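Local coordinates for cysteine synthase (Fusobacterium nucleatum subsp. nucleatum strain ATCC 25586, PDB 5XEN), which probably makes L-cysteine and acetate from O-acetyl-L-serine and hydrogen sulfide, using pyridoxal 5'-phosphate as cofactor, at residues Leu62-Thr67 and Glu138-Val143; Asp66-Glu71 and Asn89-Ile94; His220-Met225 and Cys247-Ala252. All coordinates share one frame; numbering follows the deposited sequence.

Interaction 1: residues Leu62-Thr67 and Glu138-Val143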
loop_
_atom_site.group_PDB
_atom_site.type_symbol
_atom_site.label_atom_id
_atom_site.label_comp_id
_atom_site.label_asym_id
_atom_site.label_seq_id
_atom_site.Cartn_x
_atom_site.Cartn_y
_atom_site.Cartn_z
ATOM N N LEU B 62 -23.030 -12.817 17.260
ATOM C CA LEU B 62 -23.841 -11.995 16.379
ATOM C C LEU B 62 -23.622 -12.259 14.883
ATOM O O LEU B 62 -24.321 -11.688 14.039
ATOM C CB LEU B 62 -23.598 -10.520 16.683
ATOM C CG LEU B 62 -24.000 -10.023 18.086
ATOM C CD1 LEU B 62 -23.599 -8.562 18.263
ATOM C CD2 LEU B 62 -25.512 -10.218 18.352
ATOM N N ILE B 63 -22.670 -13.111 14.553
ATOM C CA ILE B 63 -22.307 -13.357 13.151
ATOM C C ILE B 63 -22.185 -14.837 12.882
ATOM O O ILE B 63 -21.283 -15.502 13.401
ATOM C CB ILE B 63 -20.973 -12.654 12.778
ATOM C CG1 ILE B 63 -21.095 -11.120 12.902
ATOM C CG2 ILE B 63 -20.544 -13.015 11.359
ATOM C CD1 ILE B 63 -19.784 -10.383 12.670
ATOM N N ASP B 64 -23.093 -15.345 12.052
ATOM C CA ASP B 64 -23.015 -16.693 11.514
ATOM C C ASP B 64 -22.320 -16.627 10.156
ATOM O O ASP B 64 -22.117 -15.560 9.581
ATOM C CB ASP B 64 -24.424 -17.303 11.290
ATOM C CG ASP B 64 -25.187 -17.548 12.572
ATOM O OD1 ASP B 64 -24.555 -17.567 13.646
ATOM O OD2 ASP B 64 -26.427 -17.754 12.493
ATOM N N LYS B 65 -22.035 -17.792 9.611
ATOM C CA LYS B 65 -21.330 -17.874 8.326
ATOM C C LYS B 65 -22.119 -17.243 7.216
ATOM O O LYS B 65 -21.533 -16.707 6.289
ATOM C CB LYS B 65 -20.937 -19.306 7.969
ATOM C CG LYS B 65 -20.206 -20.042 9.100
ATOM C CD LYS B 65 -18.738 -19.709 9.158
ATOM C CE LYS B 65 -18.031 -20.387 10.325
ATOM N NZ LYS B 65 -17.942 -21.863 10.150
ATOM N N ASP B 66 -23.446 -17.241 7.317
ATOM C CA ASP B 66 -24.307 -16.626 6.318
ATOM C C ASP B 66 -24.970 -15.320 6.768
ATOM O O ASP B 66 -25.929 -14.870 6.164
ATOM C CB ASP B 66 -25.394 -17.626 5.836
ATOM C CG ASP B 66 -26.308 -18.091 6.951
ATOM O OD1 ASP B 66 -25.881 -18.042 8.126
ATOM O OD2 ASP B 66 -27.443 -18.524 6.639
ATOM N N THR B 67 -24.457 -14.699 7.830
ATOM C CA THR B 67 -24.919 -13.381 8.226
ATOM C C THR B 67 -24.365 -12.366 7.203
ATOM O O THR B 67 -23.177 -12.404 6.889
ATOM C CB THR B 67 -24.376 -13.046 9.633
ATOM O OG1 THR B 67 -24.914 -13.962 10.602
ATOM C CG2 THR B 67 -24.703 -11.602 10.021
ATOM N N GLU B 138 -32.914 -8.286 4.229
ATOM C CA GLU B 138 -31.929 -9.265 4.699
ATOM C C GLU B 138 -32.510 -10.059 5.843
ATOM O O GLU B 138 -32.921 -9.502 6.864
ATOM C CB GLU B 138 -30.641 -8.621 5.194
ATOM C CG GLU B 138 -29.880 -7.880 4.137
ATOM C CD GLU B 138 -29.420 -8.727 2.980
ATOM O OE1 GLU B 138 -29.172 -9.937 3.175
ATOM O OE2 GLU B 138 -29.303 -8.174 1.867
ATOM N N LYS B 139 -32.501 -11.368 5.692
ATOM C CA LYS B 139 -33.008 -12.276 6.723
ATOM C C LYS B 139 -32.113 -12.300 7.952
ATOM O O LYS B 139 -32.580 -12.532 9.069
ATOM C CB LYS B 139 -33.219 -13.686 6.132
ATOM C CG LYS B 139 -31.952 -14.498 5.896
ATOM C CD LYS B 139 -32.279 -15.860 5.319
ATOM C CE LYS B 139 -31.062 -16.523 4.719
ATOM N NZ LYS B 139 -29.985 -16.721 5.727
ATOM N N LYS B 140 -30.816 -12.076 7.760
ATOM C CA LYS B 140 -29.888 -12.172 8.860
ATOM C C LYS B 140 -28.722 -11.238 8.583
ATOM O O LYS B 140 -28.060 -11.362 7.563
ATOM C CB LYS B 140 -29.356 -13.584 8.966
ATOM C CG LYS B 140 -28.685 -13.804 10.299
ATOM C CD LYS B 140 -27.832 -15.057 10.340
ATOM C CE LYS B 140 -28.548 -16.315 9.915
ATOM N NZ LYS B 140 -27.673 -17.518 9.950
ATOM N N TYR B 141 -28.520 -10.281 9.469
ATOM C CA TYR B 141 -27.510 -9.257 9.215
ATOM C C TYR B 141 -26.864 -8.805 10.517
ATOM O O TYR B 141 -27.345 -9.085 11.622
ATOM C CB TYR B 141 -28.144 -8.081 8.480
ATOM C CG TYR B 141 -29.230 -7.388 9.242
ATOM C CD1 TYR B 141 -28.924 -6.506 10.277
ATOM C CD2 TYR B 141 -30.564 -7.624 8.963
ATOM C CE1 TYR B 141 -29.915 -5.884 11.009
ATOM C CE2 TYR B 141 -31.570 -6.992 9.671
ATOM C CZ TYR B 141 -31.235 -6.119 10.686
ATOM O OH TYR B 141 -32.197 -5.484 11.399
ATOM N N PHE B 142 -25.732 -8.150 10.366
ATOM C CA PHE B 142 -25.035 -7.508 11.445
ATOM C C PHE B 142 -24.581 -6.152 10.888
ATOM O O PHE B 142 -23.973 -6.107 9.825
ATOM C CB PHE B 142 -23.825 -8.310 11.894
ATOM C CG PHE B 142 -22.965 -7.562 12.889
ATOM C CD1 PHE B 142 -23.467 -7.280 14.150
ATOM C CD2 PHE B 142 -21.694 -7.095 12.568
ATOM C CE1 PHE B 142 -22.718 -6.563 15.088
ATOM C CE2 PHE B 142 -20.932 -6.371 13.504
ATOM C CZ PHE B 142 -21.447 -6.104 14.754
ATOM N N VAL B 143 -24.906 -5.081 11.600
ATOM C CA VAL B 143 -24.470 -3.747 11.261
ATOM C C VAL B 143 -23.397 -3.347 12.259
ATOM O O VAL B 143 -23.674 -3.144 13.436
ATOM C CB VAL B 143 -25.634 -2.749 11.313
ATOM C CG1 VAL B 143 -25.172 -1.327 10.933
ATOM C CG2 VAL B 143 -26.740 -3.225 10.365
HETATM O O HOH W 1 -26.438 -9.952 14.239
HETATM O O HOH W 2 -28.332 -14.792 4.946
#

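Interaction 2: residues Asp66-Glu71 and Asn89-Ile94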
loop_
_atom_site.group_PDB
_atom_site.type_symbol
_atom_site.label_atom_id
_atom_site.label_comp_id
_atom_site.label_asym_id
_atom_site.label_seq_id
_atom_site.Cartn_x
_atom_site.Cartn_y
_atom_site.Cartn_z
ATOM N N ASP B 66 -23.446 -17.241 7.317
ATOM C CA ASP B 66 -24.307 -16.626 6.318
ATOM C C ASP B 66 -24.970 -15.320 6.768
ATOM O O ASP B 66 -25.929 -14.870 6.164
ATOM C CB ASP B 66 -25.394 -17.626 5.836
ATOM C CG ASP B 66 -26.308 -18.091 6.951
ATOM O OD1 ASP B 66 -25.881 -18.042 8.126
ATOM O OD2 ASP B 66 -27.443 -18.524 6.639
ATOM N N THR B 67 -24.457 -14.699 7.830
ATOM C CA THR B 67 -24.919 -13.381 8.226
ATOM C C THR B 67 -24.365 -12.366 7.203
ATOM O O THR B 67 -23.177 -12.404 6.889
ATOM C CB THR B 67 -24.376 -13.046 9.633
ATOM O OG1 THR B 67 -24.914 -13.962 10.602
ATOM C CG2 THR B 67 -24.703 -11.602 10.021
ATOM N N VAL B 68 -25.209 -11.476 6.694
ATOM C CA VAL B 68 -24.763 -10.448 5.787
ATOM C C VAL B 68 -24.343 -9.243 6.623
ATOM O O VAL B 68 -25.088 -8.748 7.457
ATOM C CB VAL B 68 -25.865 -10.063 4.797
ATOM C CG1 VAL B 68 -25.457 -8.908 3.873
ATOM C CG2 VAL B 68 -26.180 -11.319 3.956
ATOM N N ILE B 69 -23.083 -8.842 6.461
ATOM C CA ILE B 69 -22.591 -7.640 7.137
ATOM C C ILE B 69 -22.971 -6.437 6.279
ATOM O O ILE B 69 -22.778 -6.454 5.057
ATOM C CB ILE B 69 -21.104 -7.743 7.371
ATOM C CG1 ILE B 69 -20.884 -9.026 8.184
ATOM C CG2 ILE B 69 -20.592 -6.483 8.103
ATOM C CD1 ILE B 69 -19.470 -9.412 8.438
ATOM N N ILE B 70 -23.525 -5.408 6.916
ATOM C CA ILE B 70 -23.971 -4.223 6.217
ATOM C C ILE B 70 -23.487 -2.978 6.989
ATOM O O ILE B 70 -23.665 -2.906 8.193
ATOM C CB ILE B 70 -25.497 -4.138 6.109
ATOM C CG1 ILE B 70 -26.121 -5.422 5.544
ATOM C CG2 ILE B 70 -25.843 -3.008 5.129
ATOM C CD1 ILE B 70 -27.627 -5.460 5.735
ATOM N N GLU B 71 -22.881 -2.023 6.287
ATOM C CA GLU B 71 -22.280 -0.854 6.938
ATOM C C GLU B 71 -22.366 0.366 6.033
ATOM O O GLU B 71 -22.258 0.237 4.800
ATOM C CB GLU B 71 -20.842 -1.145 7.351
ATOM C CG GLU B 71 -20.112 -0.040 8.113
ATOM C CD GLU B 71 -20.596 0.180 9.562
ATOM O OE1 GLU B 71 -21.718 -0.264 9.913
ATOM O OE2 GLU B 71 -19.842 0.809 10.342
ATOM N N ASN B 89 -14.644 -15.293 4.591
ATOM C CA ASN B 89 -15.741 -15.722 3.754
ATOM C C ASN B 89 -17.118 -15.238 4.240
ATOM O O ASN B 89 -18.079 -16.004 4.224
ATOM C CB ASN B 89 -15.734 -17.248 3.618
ATOM C CG ASN B 89 -16.633 -17.739 2.514
ATOM O OD1 ASN B 89 -16.777 -17.104 1.457
ATOM N ND2 ASN B 89 -17.280 -18.869 2.763
ATOM N N TYR B 90 -17.234 -13.973 4.657
ATOM C CA TYR B 90 -18.517 -13.376 4.943
ATOM C C TYR B 90 -18.944 -12.493 3.779
ATOM O O TYR B 90 -18.115 -11.956 3.065
ATOM C CB TYR B 90 -18.488 -12.473 6.178
ATOM C CG TYR B 90 -18.115 -13.130 7.485
ATOM C CD1 TYR B 90 -18.568 -14.390 7.801
ATOM C CD2 TYR B 90 -17.396 -12.439 8.453
ATOM C CE1 TYR B 90 -18.268 -14.990 9.019
ATOM C CE2 TYR B 90 -17.098 -13.023 9.680
ATOM C CZ TYR B 90 -17.519 -14.305 9.953
ATOM O OH TYR B 90 -17.229 -14.943 11.156
ATOM N N LYS B 91 -20.249 -12.343 3.635
ATOM C CA LYS B 91 -20.867 -11.497 2.632
ATOM C C LYS B 91 -21.029 -10.091 3.217
ATOM O O LYS B 91 -21.606 -9.936 4.287
ATOM C CB LYS B 91 -22.243 -12.068 2.300
ATOM C CG LYS B 91 -23.147 -11.163 1.495
ATOM C CD LYS B 91 -22.729 -11.189 0.073
ATOM C CE LYS B 91 -23.684 -10.412 -0.824
ATOM N NZ LYS B 91 -23.161 -10.361 -2.201
ATOM N N LEU B 92 -20.520 -9.094 2.498
ATOM C CA LEU B 92 -20.574 -7.686 2.906
ATOM C C LEU B 92 -21.306 -6.860 1.862
ATOM O O LEU B 92 -21.053 -6.991 0.648
ATOM C CB LEU B 92 -19.164 -7.150 3.109
ATOM C CG LEU B 92 -19.014 -5.662 3.468
ATOM C CD1 LEU B 92 -19.599 -5.372 4.844
ATOM C CD2 LEU B 92 -17.531 -5.234 3.379
ATOM N N LYS B 93 -22.194 -5.999 2.351
ATOM C CA LYS B 93 -22.816 -4.961 1.569
ATOM C C LYS B 93 -22.515 -3.599 2.208
ATOM O O LYS B 93 -22.657 -3.429 3.423
ATOM C CB LYS B 93 -24.344 -5.156 1.471
ATOM C CG LYS B 93 -24.769 -6.487 0.889
ATOM C CD LYS B 93 -26.264 -6.572 0.535
ATOM C CE LYS B 93 -26.568 -7.970 0.018
ATOM N NZ LYS B 93 -27.970 -8.122 -0.458
ATOM N N ILE B 94 -22.114 -2.642 1.375
ATOM C CA ILE B 94 -21.721 -1.314 1.841
ATOM C C ILE B 94 -22.619 -0.262 1.193
ATOM O O ILE B 94 -22.888 -0.323 -0.016
ATOM C CB ILE B 94 -20.235 -1.044 1.497
ATOM C CG1 ILE B 94 -19.328 -1.898 2.390
ATOM C CG2 ILE B 94 -19.902 0.449 1.531
ATOM C CD1 ILE B 94 -19.441 -1.615 3.878
HETATM O O HOH W 3 -21.890 -14.029 5.285
#

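Interaction 3: residues His220-Met225 and Cys247-Ala252. With CA (calcium ion), chain Q.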
loop_
_atom_site.group_PDB
_atom_site.type_symbol
_atom_site.label_atom_id
_atom_site.label_comp_id
_atom_site.label_asym_id
_atom_site.label_seq_id
_atom_site.Cartn_x
_atom_site.Cartn_y
_atom_site.Cartn_z
ATOM N N HIS B 220 -17.328 19.948 1.592
ATOM C CA HIS B 220 -15.858 20.029 1.645
ATOM C C HIS B 220 -15.343 18.849 0.863
ATOM O O HIS B 220 -16.089 17.900 0.567
ATOM C CB HIS B 220 -15.349 20.001 3.091
ATOM C CG HIS B 220 -15.513 18.663 3.761
ATOM N ND1 HIS B 220 -14.559 17.715 3.726
ATOM C CD2 HIS B 220 -16.588 18.123 4.454
ATOM C CE1 HIS B 220 -14.994 16.632 4.381
ATOM N NE2 HIS B 220 -16.254 16.872 4.811
ATOM N N LYS B 221 -14.039 18.856 0.602
ATOM C CA LYS B 221 -13.403 17.855 -0.242
ATOM C C LYS B 221 -12.404 16.941 0.493
ATOM O O LYS B 221 -11.674 16.174 -0.143
ATOM C CB LYS B 221 -12.678 18.578 -1.375
ATOM C CG LYS B 221 -13.604 19.323 -2.329
ATOM C CD LYS B 221 -12.773 20.203 -3.278
ATOM C CE LYS B 221 -12.907 19.765 -4.730
ATOM N NZ LYS B 221 -12.076 20.616 -5.648
ATOM N N ILE B 222 -12.342 17.039 1.807
ATOM C CA ILE B 222 -11.347 16.276 2.589
ATOM C C ILE B 222 -11.968 14.916 2.905
ATOM O O ILE B 222 -12.534 14.685 3.973
ATOM C CB ILE B 222 -10.881 17.023 3.849
ATOM C CG1 ILE B 222 -10.385 18.427 3.477
ATOM C CG2 ILE B 222 -9.770 16.252 4.573
ATOM C CD1 ILE B 222 -10.041 19.315 4.662
ATOM N N GLN B 223 -11.886 14.028 1.935
ATOM C CA GLN B 223 -12.570 12.735 2.022
ATOM C C GLN B 223 -12.211 11.950 3.281
ATOM O O GLN B 223 -11.033 11.791 3.610
ATOM C CB GLN B 223 -12.264 11.902 0.793
ATOM C CG GLN B 223 -12.881 12.462 -0.481
ATOM C CD GLN B 223 -12.595 11.575 -1.663
ATOM O OE1 GLN B 223 -12.829 10.353 -1.606
ATOM N NE2 GLN B 223 -12.059 12.176 -2.755
ATOM N N GLY B 224 -13.251 11.487 3.978
ATOM C CA GLY B 224 -13.112 10.734 5.217
ATOM C C GLY B 224 -13.313 11.596 6.440
ATOM O O GLY B 224 -13.710 11.088 7.497
ATOM N N MET B 225 -12.979 12.882 6.336
ATOM C CA MET B 225 -13.195 13.803 7.436
ATOM C C MET B 225 -14.563 14.457 7.361
ATOM O O MET B 225 -15.263 14.356 6.342
ATOM C CB MET B 225 -12.064 14.836 7.519
ATOM C CG MET B 225 -10.797 14.244 8.100
ATOM S SD MET B 225 -9.327 15.288 8.098
ATOM C CE MET B 225 -10.086 16.852 8.571
ATOM N N CYS B 247 -8.512 22.658 8.604
ATOM C CA CYS B 247 -7.784 22.814 7.351
ATOM C C CYS B 247 -8.738 23.043 6.170
ATOM O O CYS B 247 -9.738 22.358 6.013
ATOM C CB CYS B 247 -6.903 21.579 7.122
ATOM S SG CYS B 247 -5.771 21.718 5.726
ATOM N N GLU B 248 -8.389 24.005 5.318
ATOM C CA GLU B 248 -9.090 24.239 4.055
ATOM C C GLU B 248 -8.825 23.143 3.067
ATOM O O GLU B 248 -7.773 22.493 3.122
ATOM C CB GLU B 248 -8.685 25.590 3.449
ATOM C CG GLU B 248 -9.043 26.727 4.338
ATOM C CD GLU B 248 -8.527 28.084 3.832
ATOM O OE1 GLU B 248 -8.091 28.180 2.657
ATOM O OE2 GLU B 248 -8.543 29.032 4.633
ATOM N N ASP B 249 -9.764 22.960 2.134
ATOM C CA ASP B 249 -9.666 21.923 1.122
ATOM C C ASP B 249 -8.384 22.012 0.303
ATOM O O ASP B 249 -7.630 21.038 0.145
ATOM C CB ASP B 249 -10.851 21.980 0.149
ATOM C CG ASP B 249 -12.181 21.615 0.793
ATOM O OD1 ASP B 249 -12.188 21.125 1.929
ATOM O OD2 ASP B 249 -13.224 21.854 0.172
ATOM N N ASP B 250 -8.152 23.191 -0.239
ATOM C CA ASP B 250 -7.009 23.331 -1.121
ATOM C C ASP B 250 -5.681 23.189 -0.354
ATOM O O ASP B 250 -4.775 22.583 -0.863
ATOM C CB ASP B 250 -7.088 24.612 -1.930
ATOM C CG ASP B 250 -7.222 25.858 -1.086
ATOM O OD1 ASP B 250 -7.281 25.776 0.175
ATOM O OD2 ASP B 250 -7.313 26.932 -1.677
ATOM N N ASP B 251 -5.589 23.710 0.854
ATOM C CA ASP B 251 -4.413 23.495 1.683
ATOM C C ASP B 251 -4.131 21.997 1.990
ATOM O O ASP B 251 -2.962 21.588 2.089
ATOM C CB ASP B 251 -4.523 24.252 2.982
ATOM C CG ASP B 251 -4.534 25.763 2.781
ATOM O OD1 ASP B 251 -4.077 26.227 1.719
ATOM O OD2 ASP B 251 -4.993 26.465 3.680
ATOM N N ALA B 252 -5.193 21.212 2.169
ATOM C CA ALA B 252 -5.064 19.786 2.418
ATOM C C ALA B 252 -4.426 19.108 1.189
ATOM O O ALA B 252 -3.485 18.334 1.337
ATOM C CB ALA B 252 -6.448 19.175 2.713
HETATM CA CA CA Q . -7.665 28.145 0.353
HETATM O O HOH W 4 -5.213 28.189 0.447
HETATM O O HOH W 5 -9.621 27.881 -0.126
#

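Interaction 1: residues Leu62-Thr67 and Glu138-Val143
K140 meets D64 and D66 in a surface salt-bridge network, with an apolar patch round F142 beside it. The contact lies at one edge of the four-stranded parallel sheet, where the loop between helix 46-59 and strand 68-72 packs on edge strand 141-142. The ammonium of K140 is shared by two carboxylates. K140 NZ donates to D66 OD1 at 2.6 Å and to D64 OD2 at 2.8 Å. The two acceptors are used differently. D64 OD2 offers its anti lone pair, whereas D66 OD1 is met on the syn side, 31° out of the carboxylate plane. The lysine chain is bent at chi3 (-53°), which turns NZ in between the two acids. On its way, CD of K140 passes T67 OG1 at 3.1 Å. K139 adds a weak bond from NZ to D66 OD2 at 3.2 Å. A water links the same NZ to D66 O, and a second water joins L62 O to Y141 O.

A type I beta turn from D64 to T67 brings the two acids to the same lysine. T67 OG1 braces the turn by accepting from D64 N at 2.7 Å. T67 CG2 rests on the backbone between Y141 and F142. The F142 ring takes I63 CD1 on its CD2 at 3.8 Å and L62 CD1 on its CE1 at 3.9 Å; A57 of helix 46-59 also touches the F142 side chain. Two lysines facing two aspartates probably balance their charges locally, and the shared K140 ammonium would ease the repulsion between D64 and D66.

Interaction 2: residues Asp66-Glu71 and Asn89-Ile94
I69 pairs with L92, and I70 with K93, in two neighbouring parallel strands, 68-71 and 91-94, of a beta-alpha-beta unit. Helix 76-88 makes the crossover between them. The strand axes approach to 4.7 Å and their directions differ by 21°.

Three backbone hydrogen bonds form the ladder. I69 N donates to K91 O, K93 N donates to I69 O at 2.8 Å, and E71 N donates to K93 O at 3.2 Å. I69 thus uses both its N-H and its C=O toward the same neighbouring strand. CA-H...O contacts run beside these bonds, the shortest from I70 CA to K93 O at 3.2 Å.

The apolar contacts divide between the two faces of the sheet. On one face I69 CG2 meets L92 CD1 at 3.6 Å, and I69 CD1 reaches Y90 CD2 at 3.7 Å. The I69 side chain leaves with CG1 anti to the carbonyl carbon (chi1 -57°), and this carries CD1 back to the tyrosine. Farther along, I94 CD1 packs on E71 CB. Helix 76-88 covers this face through C85, L81 and A82. On the other face the methyls of V68 lie against the aliphatic parts of two lysines, CG2 on K91 CG and CG1 on K93 CG.

The polar ends find partners beyond the two strands. K93 pairs with E138, K91 with E114, and Y90 OH with E58. The E71 carboxylate accepts from the backbone N atoms of N145 and Q146.

At the N-terminal side of the ladder, a water donates to T67 O at 2.6 Å and accepts from K91 N at 2.9 Å.

Interaction 3: residues His220-Met225 and Cys247-Ala252
Beside the cofactor pocket, the loop H220-M225 packs against the start of helix 249-263, where D249 and I222 meet. Q223 and G224 touch the pyridoxal phosphate, and G224 also touches a bound serine. D249 turns its carboxylate onto the loop backbone. K221 N gives D249 OD1 a weak but nearly straight hydrogen bond, 3.2 Å long with an angle of 178° at the hydrogen. CG of K221 lies 3.6 Å from OD2 of D249, and the two side chains cross at about a right angle. The CB of H220 packs on OD1 of the same carboxylate.

I222 fills the other half of the contact. Its CD1 comes within 3.3 Å of C247 O, and its CG1 lies 4.1 Å from A252 CB. The CG1 branch stands anti to the carbonyl carbon (chi1 -53°) and runs on extended, which sends CD1 toward the end of strand 245-247. I222 is also the centre of an inverse gamma turn and the first residue of a type II beta turn ending at M225. The H220 ring steadies this bend: I222 N donates to its ND1 at 3.0 Å, tilted 21° out of the ring plane.

Strand 245-247, an outermost strand of the larger mixed sheet, leads here into helix 249-263. E248 is the N-cap residue of the helix. Its OE1 binds a calcium ion at 2.3 Å, and D250 grips the same ion through both carboxylate oxygens. Two waters also bind the calcium; one of them donates to D251 OD1 at 2.6 Å.

Overall arrangement
Interactions 1 and 2 start from the same stretch, sharing D66 and T67. From there the chain first passes through helix 76-88 to strand 91-97, closing the short loop of interaction 2. It returns at 138-143 to close the longer loop of interaction 1, which encloses the first. Strand 68-72 therefore lies between strands 91-97 and 141-142 in the smaller sheet, and a probable hydrogen bond between V68 N and K140 O joins the two contacts. Interaction 3 comes later in series. It closes a loop beside the larger sheet, about 35 Å from interaction 1 between centres and on the opposite side of the chain's centre. Interaction 2 stays about 12 Å from it between nearest atoms.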